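Local coordinates for protein oligoribonuclease (Colwellia psychrerythraea, PDB 6A4D) that hydrolyses small RNAs as an exonuclease with an RNase H-like fold, probably removing nucleotides from the ends of very short oligoribonucleotides, at residues A[117-120]-A[126-129]; A[10-15]-A[98-103]; A[48-53]-A[72-77]; A[32-35]-A[41-44]. The protein carries 1 engineered substitution. All blocks are in the same frame, centred on the assembly; numbering follows the deposited sequence.

Along the chain, contact 2 (10-15 with 98-103) brackets contacts 4 (32-35 with 41-44) and 3 (48-53 with 72-77), and contact 1 (117-120 with 126-129) follows. Strands 11-18, 28-36 and 42-50 stand side by side in the central sheet of the RNase H-like fold; contact 4 forms the hairpin of the last two, contact 3 brings helix 74-80 to the outermost of them, and contact 2 packs the end of helix 85-99 against the first. Contacts 2 and 4 are closest, their centres about 9 Å apart. Contact 1, centred about 12 Å from contact 2, joins two successive helices beside the sheet and meets contact 2 through His129 and Val100.

Contact 1: A[117-120]-A[126-129]; sequences RFIN and FEDH
Asn120 and Glu127 bring the backbones closest, 5.9 Å between their CA atoms, where helix 112-122 gives way to the short helix 124-127 in this RNase H-like exonuclease fold. The two helices follow each other almost at once in the chain. On its buried side Ile119 uses both branches: CD1 lies in the plane of the Phe126 ring, at its edge, 3.9 Å from CD2, while CG2 rests 3.8 Å from CB of Glu127. Leu16 of strand 11-18 meets Ile119, and Leu14 meets Phe126, so this apolar pair sits over the sheet. Farther out the contact turns polar. Glu127 has CG anti to its own N (chi1 -155°) and an extended chain beyond, which carries the carboxylate across to Asn120. OE1 makes a salt bridge with Arg116, and an alanine at Glu127 would probably leave that arginine without this partner and ND2 of Asn120 with one acceptor fewer. Asn120 also reaches Glu22 of the second subunit, placing this corner at the dimer interface. Within the chain, ND2 of Asn120 gives OE2 of Glu127 a weak, bent hydrogen bond of 3.0 Å, the amide and carboxylate planes standing 76° apart.

Contact 2: A[10-15]-A[98-103]; sequences NLIWLD and EWVPQG
Asn10 and Trp99 supply the hydrogen bond of this contact. ND2 of Asn10 donates to the backbone O of Trp99 at 3.0 Å, with 158° at the hydrogen. The acceptor lies in the amide plane of Asn10, and the donor approaches nearly along the C=O axis, so both groups are well aligned. ND2 also gives a bond to the carbonyl of Met4, which puts the buried amide nitrogen between two backbone oxygens. A leucine at Asn10 would probably leave both carbonyls short of this donor and let the end of the helix drift from the start of the strand.

The apolar contacts centre on Val100. Its CG1 sits in the crowded position between backbone N and carbonyl carbon (chi1 53°), and from there it meets the end of Ile12: CD1 of Ile12 is 3.4 Å away, tighter than usual for two carbons, and CG1 of Ile12 follows at 3.5 Å. The other branch of Val100, CG2, turns to the Asn10 backbone, 3.9 Å from its O, while the CB atoms of Asn10 and Val100 stand 4.1 Å apart.

Backbone polar groups are tied elsewhere: O of Val100 accepts from His129 NE2, and N of Ile12 bonds to Ser105. The Trp99 indole carries the packing onward to Ile35 and Leu43. Helix 85-99 thus ends against the beginning of strand 11-18, which is flanked in the sheet by strands 28-36 and 107-109, a helix-on-sheet packing that belongs to the core of the RNase H-like fold.

Contact 3: A[48-53]-A[72-77]; sequences IFAISQ and SGLTQR
Ala50 meets Arg77 at two levels. Its CB touches CB of Arg77 at 3.9 Å, and the same methyl lies over one face of the guanidinium, 3.9 Å above the plane and displaced toward the rim. Beside it Ile48 brings CG2 to 3.9 Å from NH2 of Arg77, at an oblique angle. Leu74 completes the inner shell with CD1, 4.2 Å from CB of Ala50.

The next shell explains the arginine's pose. A bend at chi3 (68°) folds the chain back toward strand 42-50, and a salt bridge from NH2 to Glu30 of strand 28-36 anchors its end. The helix is set by Gly73, where helix 63-72 closes in a Schellman motif and helix 74-80 begins with the same glycine as N-cap; O of Gly73 accepts from N of Arg77 at 3.2 Å. On the strand side, O of Ala50 takes a bond from Ser81 OG.

Leu74 touches His69, a residue of the ligand pocket, and its side chain lies about 6 Å from the bound nitrophenyl ester of TMP. Ala50 and Ile48 offer the guanidinium methyls, not counter-charge; that probably comes from Glu30, and between these segments the packing is van der Waals.

Contact 4: A[32-35]-A[41-44]; sequences AIII and NILA
A classic beta bulge marks the turn end of the hairpin formed by strands 28-36 and 42-50: Leu43 and Ala44 both face Ile35. One bond is regular, N of Ile35 donating to O of Ala44 at 2.9 Å and almost straight, 173° at the hydrogen. The return half is divided. O of Ile35 accepts from N of Leu43 at 2.8 Å, the donor tilted out of the carbonyl plane, and takes a second, weak bond from N of Ala44 at 3.4 Å. Two donors therefore grip one carbonyl oxygen. Leu43 pays for the extra residue with a helix-like psi of -28°, and the short strand segments run at 118° to each other instead of close to antiparallel.

In the sheet of this RNase H-like fold, strand 42-50 is the outermost on its side, and strand 28-36 connects it to strand 11-18, where Trp13 bonds to Ile34. Side chains pack on both faces. On one, CG2 of Ile34 meets CG2 of Ile42 at 3.9 Å; Leu164 and Ile167 of helix 163-180 cover Ile34 there. The other face carries Ile35 and Ala44, their CB atoms 4.5 Å apart, and the indole of Trp99 from helix 85-99 lies against Ala44. CG2 of Ile35 also reaches CD1 of Leu43 at 4.0 Å, and Leu43 goes on to touch Asn10. Between the two backbones, CA of Ile34 makes a CH...O contact with O of Ala44 at 3.6 Å, beside the straight bond from Ile35.

Contact 1: A[117-120]-A[126-129]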
loop_
_atom_site.group_PDB
_atom_site.type_symbol
_atom_site.label_atom_id
_atom_site.label_comp_id
_atom_site.label_asym_id
_atom_site.label_seq_id
_atom_site.Cartn_x
_atom_site.Cartn_y
_atom_site.Cartn_z
ATOM N N ARG A 117 7.812 -1.004 2.610
ATOM C CA ARG A 117 8.463 -2.202 3.156
ATOM C C ARG A 117 9.966 -2.042 3.421
ATOM O O ARG A 117 10.482 -2.499 4.456
ATOM C CB ARG A 117 8.310 -3.378 2.208
ATOM C CG ARG A 117 6.919 -3.918 2.087
ATOM C CD ARG A 117 6.851 -4.949 0.951
ATOM N NE ARG A 117 7.309 -6.298 1.356
ATOM C CZ ARG A 117 7.669 -7.269 0.517
ATOM N NH1 ARG A 117 7.697 -7.072 -0.805
ATOM N NH2 ARG A 117 8.042 -8.440 1.011
ATOM N N PHE A 118 10.687 -1.479 2.454
ATOM C CA PHE A 118 12.102 -1.296 2.614
ATOM C C PHE A 118 12.307 -0.109 3.575
ATOM O O PHE A 118 13.252 -0.109 4.364
ATOM C CB PHE A 118 12.783 -0.973 1.288
ATOM C CG PHE A 118 12.963 -2.151 0.387
ATOM C CD1 PHE A 118 11.889 -2.655 -0.367
ATOM C CD2 PHE A 118 14.216 -2.728 0.218
ATOM C CE1 PHE A 118 12.062 -3.759 -1.214
ATOM C CE2 PHE A 118 14.405 -3.824 -0.650
ATOM C CZ PHE A 118 13.326 -4.327 -1.371
ATOM N N ILE A 119 11.458 0.938 3.470
ATOM C CA ILE A 119 11.618 2.112 4.334
ATOM C C ILE A 119 11.436 1.653 5.781
ATOM O O ILE A 119 12.226 2.005 6.665
ATOM C CB ILE A 119 10.611 3.230 4.009
ATOM C CG1 ILE A 119 10.870 3.823 2.626
ATOM C CG2 ILE A 119 10.638 4.341 5.066
ATOM C CD1 ILE A 119 11.937 4.849 2.549
ATOM N N ASN A 120 10.408 0.851 6.002
ATOM C CA ASN A 120 10.110 0.346 7.317
ATOM C C ASN A 120 11.259 -0.500 7.872
ATOM O O ASN A 120 11.663 -0.262 8.966
ATOM C CB ASN A 120 8.794 -0.458 7.351
ATOM C CG ASN A 120 8.637 -1.300 8.625
ATOM O OD1 ASN A 120 9.324 -2.323 8.806
ATOM N ND2 ASN A 120 7.748 -0.882 9.498
ATOM N N PHE A 126 12.825 7.553 9.437
ATOM C CA PHE A 126 12.170 8.278 8.345
ATOM C C PHE A 126 10.700 7.841 8.215
ATOM O O PHE A 126 9.817 8.700 8.097
ATOM C CB PHE A 126 12.994 8.115 7.113
ATOM C CG PHE A 126 12.466 8.804 5.925
ATOM C CD1 PHE A 126 12.328 10.186 5.907
ATOM C CD2 PHE A 126 12.117 8.082 4.806
ATOM C CE1 PHE A 126 11.855 10.851 4.785
ATOM C CE2 PHE A 126 11.652 8.737 3.670
ATOM C CZ PHE A 126 11.521 10.123 3.658
ATOM N N GLU A 127 10.407 6.550 8.356
ATOM C CA GLU A 127 9.013 6.080 8.241
ATOM C C GLU A 127 8.095 6.752 9.267
ATOM O O GLU A 127 6.870 6.952 9.008
ATOM C CB GLU A 127 8.854 4.550 8.371
ATOM C CG GLU A 127 7.586 4.061 7.666
ATOM C CD GLU A 127 7.064 2.729 8.146
ATOM O OE1 GLU A 127 5.970 2.332 7.648
ATOM O OE2 GLU A 127 7.741 2.078 8.997
ATOM N N ASP A 128 8.656 7.091 10.435
ATOM C CA ASP A 128 7.825 7.637 11.521
ATOM C C ASP A 128 7.325 9.038 11.218
ATOM O O ASP A 128 6.389 9.490 11.848
ATOM C CB ASP A 128 8.541 7.618 12.861
ATOM C CG ASP A 128 8.837 6.185 13.360
ATOM O OD1 ASP A 128 8.041 5.246 13.072
ATOM O OD2 ASP A 128 9.850 6.017 14.075
ATOM N N HIS A 129 7.926 9.729 10.269
ATOM C CA HIS A 129 7.433 11.036 9.913
ATOM C C HIS A 129 6.065 11.013 9.149
ATOM O O HIS A 129 5.373 12.008 9.098
ATOM C CB HIS A 129 8.460 11.820 9.149
ATOM C CG HIS A 129 8.136 13.276 9.099
ATOM N ND1 HIS A 129 8.297 14.102 10.189
ATOM C CD2 HIS A 129 7.563 14.034 8.122
ATOM C CE1 HIS A 129 7.878 15.318 9.868
ATOM N NE2 HIS A 129 7.428 15.304 8.621
#

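Contact 2: A[10-15]-A[98-103]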
loop_
_atom_site.group_PDB
_atom_site.type_symbol
_atom_site.label_atom_id
_atom_site.label_comp_id
_atom_site.label_asym_id
_atom_site.label_seq_id
_atom_site.Cartn_x
_atom_site.Cartn_y
_atom_site.Cartn_z
ATOM N N ASN A 10 0.267 19.248 2.906
ATOM C CA ASN A 10 1.341 18.871 1.996
ATOM C C ASN A 10 1.542 17.314 1.851
ATOM O O ASN A 10 1.372 16.554 2.760
ATOM C CB ASN A 10 2.622 19.553 2.392
ATOM C CG ASN A 10 2.543 21.073 2.280
ATOM O OD1 ASN A 10 1.697 21.642 1.538
ATOM N ND2 ASN A 10 3.430 21.743 3.000
ATOM N N LEU A 11 1.898 16.896 0.663
ATOM C CA LEU A 11 2.145 15.518 0.383
ATOM C C LEU A 11 3.640 15.228 0.204
ATOM O O LEU A 11 4.326 15.934 -0.532
ATOM C CB LEU A 11 1.342 15.139 -0.854
ATOM C CG LEU A 11 -0.148 15.279 -0.670
ATOM C CD1 LEU A 11 -0.767 15.196 -2.062
ATOM C CD2 LEU A 11 -0.665 14.209 0.301
ATOM N N ILE A 12 4.097 14.127 0.804
ATOM C CA ILE A 12 5.478 13.556 0.588
ATOM C C ILE A 12 5.489 12.417 -0.430
ATOM O O ILE A 12 4.899 11.310 -0.198
ATOM C CB ILE A 12 6.052 13.019 1.900
ATOM C CG1 ILE A 12 6.010 14.115 2.987
ATOM C CG2 ILE A 12 7.489 12.561 1.660
ATOM C CD1 ILE A 12 6.636 13.723 4.329
ATOM N N TRP A 13 6.121 12.689 -1.569
ATOM C CA TRP A 13 6.276 11.750 -2.638
ATOM C C TRP A 13 7.675 11.148 -2.614
ATOM O O TRP A 13 8.641 11.858 -2.464
ATOM C CB TRP A 13 6.106 12.424 -3.977
ATOM C CG TRP A 13 4.758 12.963 -4.127
ATOM C CD1 TRP A 13 4.253 14.083 -3.566
ATOM C CD2 TRP A 13 3.740 12.392 -4.877
ATOM N NE1 TRP A 13 2.959 14.254 -3.936
ATOM C CE2 TRP A 13 2.616 13.238 -4.764
ATOM C CE3 TRP A 13 3.659 11.261 -5.699
ATOM C CZ2 TRP A 13 1.413 12.953 -5.357
ATOM C CZ3 TRP A 13 2.433 11.002 -6.330
ATOM C CH2 TRP A 13 1.340 11.839 -6.141
ATOM N N LEU A 14 7.792 9.843 -2.786
ATOM C CA LEU A 14 9.110 9.284 -2.939
ATOM C C LEU A 14 9.214 8.120 -3.862
ATOM O O LEU A 14 8.231 7.472 -4.246
ATOM C CB LEU A 14 9.687 8.964 -1.587
ATOM C CG LEU A 14 8.945 8.063 -0.643
ATOM C CD1 LEU A 14 9.265 6.641 -0.989
ATOM C CD2 LEU A 14 9.411 8.329 0.786
ATOM N N ASP A 15 10.442 7.844 -4.244
ATOM C CA ASP A 15 10.701 6.661 -5.021
ATOM C C ASP A 15 12.041 6.125 -4.593
ATOM O O ASP A 15 12.911 6.893 -4.224
ATOM C CB ASP A 15 10.658 6.977 -6.511
ATOM C CG ASP A 15 10.961 5.749 -7.395
ATOM O OD1 ASP A 15 10.240 4.729 -7.250
ATOM O OD2 ASP A 15 11.927 5.825 -8.211
ATOM N N GLU A 98 11.069 19.819 7.643
ATOM C CA GLU A 98 10.999 21.174 7.182
ATOM C C GLU A 98 9.701 21.477 6.456
ATOM O O GLU A 98 9.205 22.563 6.581
ATOM C CB GLU A 98 12.177 21.474 6.248
ATOM C CG GLU A 98 12.197 22.893 5.667
ATOM C CD GLU A 98 13.616 23.374 5.302
ATOM O OE1 GLU A 98 13.896 23.646 4.108
ATOM O OE2 GLU A 98 14.475 23.479 6.211
ATOM N N TRP A 99 9.172 20.535 5.669
ATOM C CA TRP A 99 8.039 20.823 4.788
ATOM C C TRP A 99 6.694 20.384 5.276
ATOM O O TRP A 99 5.674 20.978 4.821
ATOM C CB TRP A 99 8.308 20.298 3.400
ATOM C CG TRP A 99 9.349 21.048 2.772
ATOM C CD1 TRP A 99 10.700 20.796 2.812
ATOM C CD2 TRP A 99 9.184 22.255 2.051
ATOM N NE1 TRP A 99 11.379 21.756 2.108
ATOM C CE2 TRP A 99 10.475 22.676 1.640
ATOM C CE3 TRP A 99 8.075 23.033 1.712
ATOM C CZ2 TRP A 99 10.684 23.837 0.901
ATOM C CZ3 TRP A 99 8.282 24.205 0.959
ATOM C CH2 TRP A 99 9.579 24.591 0.570
ATOM N N VAL A 100 6.630 19.366 6.158
ATOM C CA VAL A 100 5.317 18.920 6.632
ATOM C C VAL A 100 5.316 18.372 8.038
ATOM O O VAL A 100 6.267 17.716 8.461
ATOM C CB VAL A 100 4.655 17.969 5.565
ATOM C CG1 VAL A 100 5.564 16.832 5.189
ATOM C CG2 VAL A 100 3.276 17.472 5.990
ATOM N N PRO A 101 4.271 18.683 8.803
ATOM C CA PRO A 101 4.209 18.156 10.176
ATOM C C PRO A 101 4.145 16.628 10.238
ATOM O O PRO A 101 3.627 16.018 9.310
ATOM C CB PRO A 101 2.888 18.714 10.746
ATOM C CG PRO A 101 2.490 19.817 9.856
ATOM C CD PRO A 101 3.232 19.709 8.542
ATOM N N GLN A 102 4.636 16.067 11.350
ATOM C CA GLN A 102 4.720 14.681 11.605
ATOM C C GLN A 102 3.311 14.074 11.574
ATOM O O GLN A 102 2.339 14.705 11.971
ATOM C CB GLN A 102 5.428 14.507 12.975
ATOM C CG GLN A 102 5.777 13.097 13.466
ATOM C CD GLN A 102 4.526 12.339 13.797
ATOM O OE1 GLN A 102 3.654 12.851 14.502
ATOM N NE2 GLN A 102 4.395 11.134 13.270
ATOM N N GLY A 103 3.187 12.851 11.070
ATOM C CA GLY A 103 1.923 12.140 11.115
ATOM C C GLY A 103 0.840 12.587 10.155
ATOM O O GLY A 103 -0.259 12.090 10.256
#

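Contact 3: A[48-53]-A[72-77]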
loop_
_atom_site.group_PDB
_atom_site.type_symbol
_atom_site.label_atom_id
_atom_site.label_comp_id
_atom_site.label_asym_id
_atom_site.label_seq_id
_atom_site.Cartn_x
_atom_site.Cartn_y
_atom_site.Cartn_z
ATOM N N ILE A 48 18.904 13.966 -3.698
ATOM C CA ILE A 48 18.916 12.612 -4.245
ATOM C C ILE A 48 20.141 11.837 -3.697
ATOM O O ILE A 48 21.237 12.374 -3.714
ATOM C CB ILE A 48 19.032 12.641 -5.777
ATOM C CG1 ILE A 48 17.968 13.563 -6.399
ATOM C CG2 ILE A 48 18.892 11.242 -6.353
ATOM C CD1 ILE A 48 18.245 13.909 -7.855
ATOM N N PHE A 49 19.973 10.606 -3.196
ATOM C CA PHE A 49 21.141 9.794 -2.761
ATOM C C PHE A 49 21.240 8.464 -3.448
ATOM O O PHE A 49 20.309 7.649 -3.351
ATOM C CB PHE A 49 21.111 9.491 -1.281
ATOM C CG PHE A 49 21.099 10.692 -0.428
ATOM C CD1 PHE A 49 22.270 11.359 -0.153
ATOM C CD2 PHE A 49 19.901 11.183 0.078
ATOM C CE1 PHE A 49 22.258 12.479 0.650
ATOM C CE2 PHE A 49 19.883 12.291 0.880
ATOM C CZ PHE A 49 21.062 12.945 1.168
ATOM N N ALA A 50 22.366 8.213 -4.113
ATOM C CA ALA A 50 22.742 6.818 -4.381
ATOM C C ALA A 50 23.479 6.346 -3.124
ATOM O O ALA A 50 24.416 7.027 -2.628
ATOM C CB ALA A 50 23.589 6.662 -5.629
ATOM N N ILE A 51 23.003 5.220 -2.598
ATOM C CA ILE A 51 23.520 4.652 -1.354
ATOM C C ILE A 51 24.722 3.778 -1.674
ATOM O O ILE A 51 24.655 2.877 -2.527
ATOM C CB ILE A 51 22.541 3.715 -0.620
ATOM C CG1 ILE A 51 21.135 4.333 -0.446
ATOM C CG2 ILE A 51 23.147 3.311 0.740
ATOM C CD1 ILE A 51 21.147 5.700 0.206
ATOM N N SER A 52 25.798 4.020 -0.935
ATOM C CA SER A 52 27.014 3.233 -1.065
ATOM C C SER A 52 26.733 1.775 -0.768
ATOM O O SER A 52 26.064 1.427 0.210
ATOM C CB SER A 52 28.102 3.748 -0.105
ATOM O OG SER A 52 29.220 2.889 -0.135
ATOM N N GLN A 53 27.203 0.936 -1.666
ATOM C CA GLN A 53 27.196 -0.471 -1.494
ATOM C C GLN A 53 28.532 -0.963 -2.044
ATOM O O GLN A 53 29.109 -0.389 -2.987
ATOM C CB GLN A 53 26.018 -1.079 -2.264
ATOM C CG GLN A 53 24.634 -0.556 -1.840
ATOM C CD GLN A 53 24.184 -1.079 -0.490
ATOM O OE1 GLN A 53 24.871 -1.854 0.120
ATOM N NE2 GLN A 53 23.002 -0.686 -0.040
ATOM N N SER A 72 21.334 2.105 -16.392
ATOM C CA SER A 72 21.191 3.533 -16.029
ATOM C C SER A 72 22.380 4.204 -15.339
ATOM O O SER A 72 22.347 5.423 -15.098
ATOM C CB SER A 72 19.928 3.750 -15.184
ATOM O OG SER A 72 20.221 3.749 -13.797
ATOM N N GLY A 73 23.413 3.439 -15.000
ATOM C CA GLY A 73 24.562 3.973 -14.248
ATOM C C GLY A 73 24.205 4.374 -12.818
ATOM O O GLY A 73 24.836 5.281 -12.236
ATOM N N LEU A 74 23.180 3.717 -12.267
ATOM C CA LEU A 74 22.891 3.790 -10.826
ATOM C C LEU A 74 23.976 2.971 -10.147
ATOM O O LEU A 74 24.671 3.482 -9.262
ATOM C CB LEU A 74 21.507 3.228 -10.479
ATOM C CG LEU A 74 21.102 3.076 -9.002
ATOM C CD1 LEU A 74 21.272 4.370 -8.221
ATOM C CD2 LEU A 74 19.652 2.616 -8.903
ATOM N N THR A 75 24.133 1.729 -10.620
ATOM C CA THR A 75 25.231 0.863 -10.223
ATOM C C THR A 75 26.554 1.583 -10.090
ATOM O O THR A 75 27.276 1.364 -9.109
ATOM C CB THR A 75 25.442 -0.293 -11.182
ATOM O OG1 THR A 75 24.216 -0.998 -11.339
ATOM C CG2 THR A 75 26.491 -1.260 -10.617
ATOM N N GLN A 76 26.845 2.460 -11.043
ATOM C CA GLN A 76 28.098 3.190 -11.034
ATOM C C GLN A 76 28.084 4.256 -9.957
ATOM O O GLN A 76 29.065 4.387 -9.199
ATOM C CB GLN A 76 28.401 3.814 -12.417
ATOM C CG GLN A 76 29.637 4.732 -12.486
ATOM C CD GLN A 76 30.927 4.118 -11.907
ATOM O OE1 GLN A 76 31.139 2.902 -11.924
ATOM N NE2 GLN A 76 31.793 4.979 -11.398
ATOM N N ARG A 77 26.991 5.030 -9.899
ATOM C CA ARG A 77 26.843 6.023 -8.819
ATOM C C ARG A 77 26.918 5.401 -7.416
ATOM O O ARG A 77 27.339 6.060 -6.490
ATOM C CB ARG A 77 25.559 6.833 -8.968
ATOM C CG ARG A 77 25.689 7.960 -9.971
ATOM C CD ARG A 77 24.311 8.269 -10.545
ATOM N NE ARG A 77 23.534 8.827 -9.463
ATOM C CZ ARG A 77 22.275 8.544 -9.149
ATOM N NH1 ARG A 77 21.566 7.691 -9.874
ATOM N NH2 ARG A 77 21.727 9.142 -8.078
#

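Contact 4: A[32-35]-A[41-44]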
loop_
_atom_site.group_PDB
_atom_site.type_symbol
_atom_site.label_atom_id
_atom_site.label_comp_id
_atom_site.label_asym_id
_atom_site.label_seq_id
_atom_site.Cartn_x
_atom_site.Cartn_y
_atom_site.Cartn_z
ATOM N N ALA A 32 14.845 9.243 -3.616
ATOM C CA ALA A 32 14.499 10.627 -4.042
ATOM C C ALA A 32 13.165 11.017 -3.392
ATOM O O ALA A 32 12.307 10.144 -3.193
ATOM C CB ALA A 32 14.409 10.712 -5.560
ATOM N N ILE A 33 13.023 12.285 -3.012
ATOM C CA ILE A 33 11.803 12.776 -2.346
ATOM C C ILE A 33 11.354 14.084 -3.023
ATOM O O ILE A 33 12.169 14.965 -3.288
ATOM C CB ILE A 33 12.001 13.060 -0.827
ATOM C CG1 ILE A 33 12.572 11.860 -0.064
ATOM C CG2 ILE A 33 10.700 13.560 -0.151
ATOM C CD1 ILE A 33 13.268 12.290 1.217
ATOM N N ILE A 34 10.057 14.218 -3.283
ATOM C CA ILE A 34 9.472 15.498 -3.714
ATOM C C ILE A 34 8.311 15.819 -2.791
ATOM O O ILE A 34 7.536 14.959 -2.409
ATOM C CB ILE A 34 9.055 15.426 -5.187
ATOM C CG1 ILE A 34 10.323 15.385 -6.024
ATOM C CG2 ILE A 34 8.144 16.595 -5.569
ATOM C CD1 ILE A 34 10.149 15.457 -7.516
ATOM N N ILE A 35 8.218 17.075 -2.412
ATOM C CA ILE A 35 7.104 17.595 -1.658
ATOM C C ILE A 35 6.208 18.382 -2.605
ATOM O O ILE A 35 6.712 19.197 -3.363
ATOM C CB ILE A 35 7.615 18.564 -0.594
ATOM C CG1 ILE A 35 8.690 17.875 0.276
ATOM C CG2 ILE A 35 6.462 19.081 0.251
ATOM C CD1 ILE A 35 8.120 16.946 1.330
ATOM N N ASN A 41 1.079 20.848 -6.762
ATOM C CA ASN A 41 2.142 21.771 -7.196
ATOM C C ASN A 41 3.398 21.420 -6.459
ATOM O O ASN A 41 3.385 21.364 -5.230
ATOM C CB ASN A 41 1.796 23.226 -6.827
ATOM C CG ASN A 41 0.558 23.696 -7.518
ATOM O OD1 ASN A 41 0.447 23.531 -8.706
ATOM N ND2 ASN A 41 -0.412 24.194 -6.758
ATOM N N ILE A 42 4.477 21.241 -7.190
ATOM C CA ILE A 42 5.741 20.832 -6.600
ATOM C C ILE A 42 6.303 21.964 -5.748
ATOM O O ILE A 42 6.534 22.997 -6.282
ATOM C CB ILE A 42 6.709 20.383 -7.721
ATOM C CG1 ILE A 42 6.198 19.061 -8.283
ATOM C CG2 ILE A 42 8.123 20.172 -7.191
ATOM C CD1 ILE A 42 6.877 18.583 -9.541
ATOM N N LEU A 43 6.417 21.797 -4.434
ATOM C CA LEU A 43 6.982 22.816 -3.547
ATOM C C LEU A 43 8.520 22.751 -3.349
ATOM O O LEU A 43 9.133 23.771 -3.041
ATOM C CB LEU A 43 6.395 22.754 -2.158
ATOM C CG LEU A 43 4.906 22.673 -1.992
ATOM C CD1 LEU A 43 4.570 22.571 -0.513
ATOM C CD2 LEU A 43 4.190 23.846 -2.652
ATOM N N ALA A 44 9.112 21.564 -3.466
ATOM C CA ALA A 44 10.523 21.346 -3.113
ATOM C C ALA A 44 10.959 19.947 -3.498
ATOM O O ALA A 44 10.218 18.977 -3.295
ATOM C CB ALA A 44 10.766 21.577 -1.631
#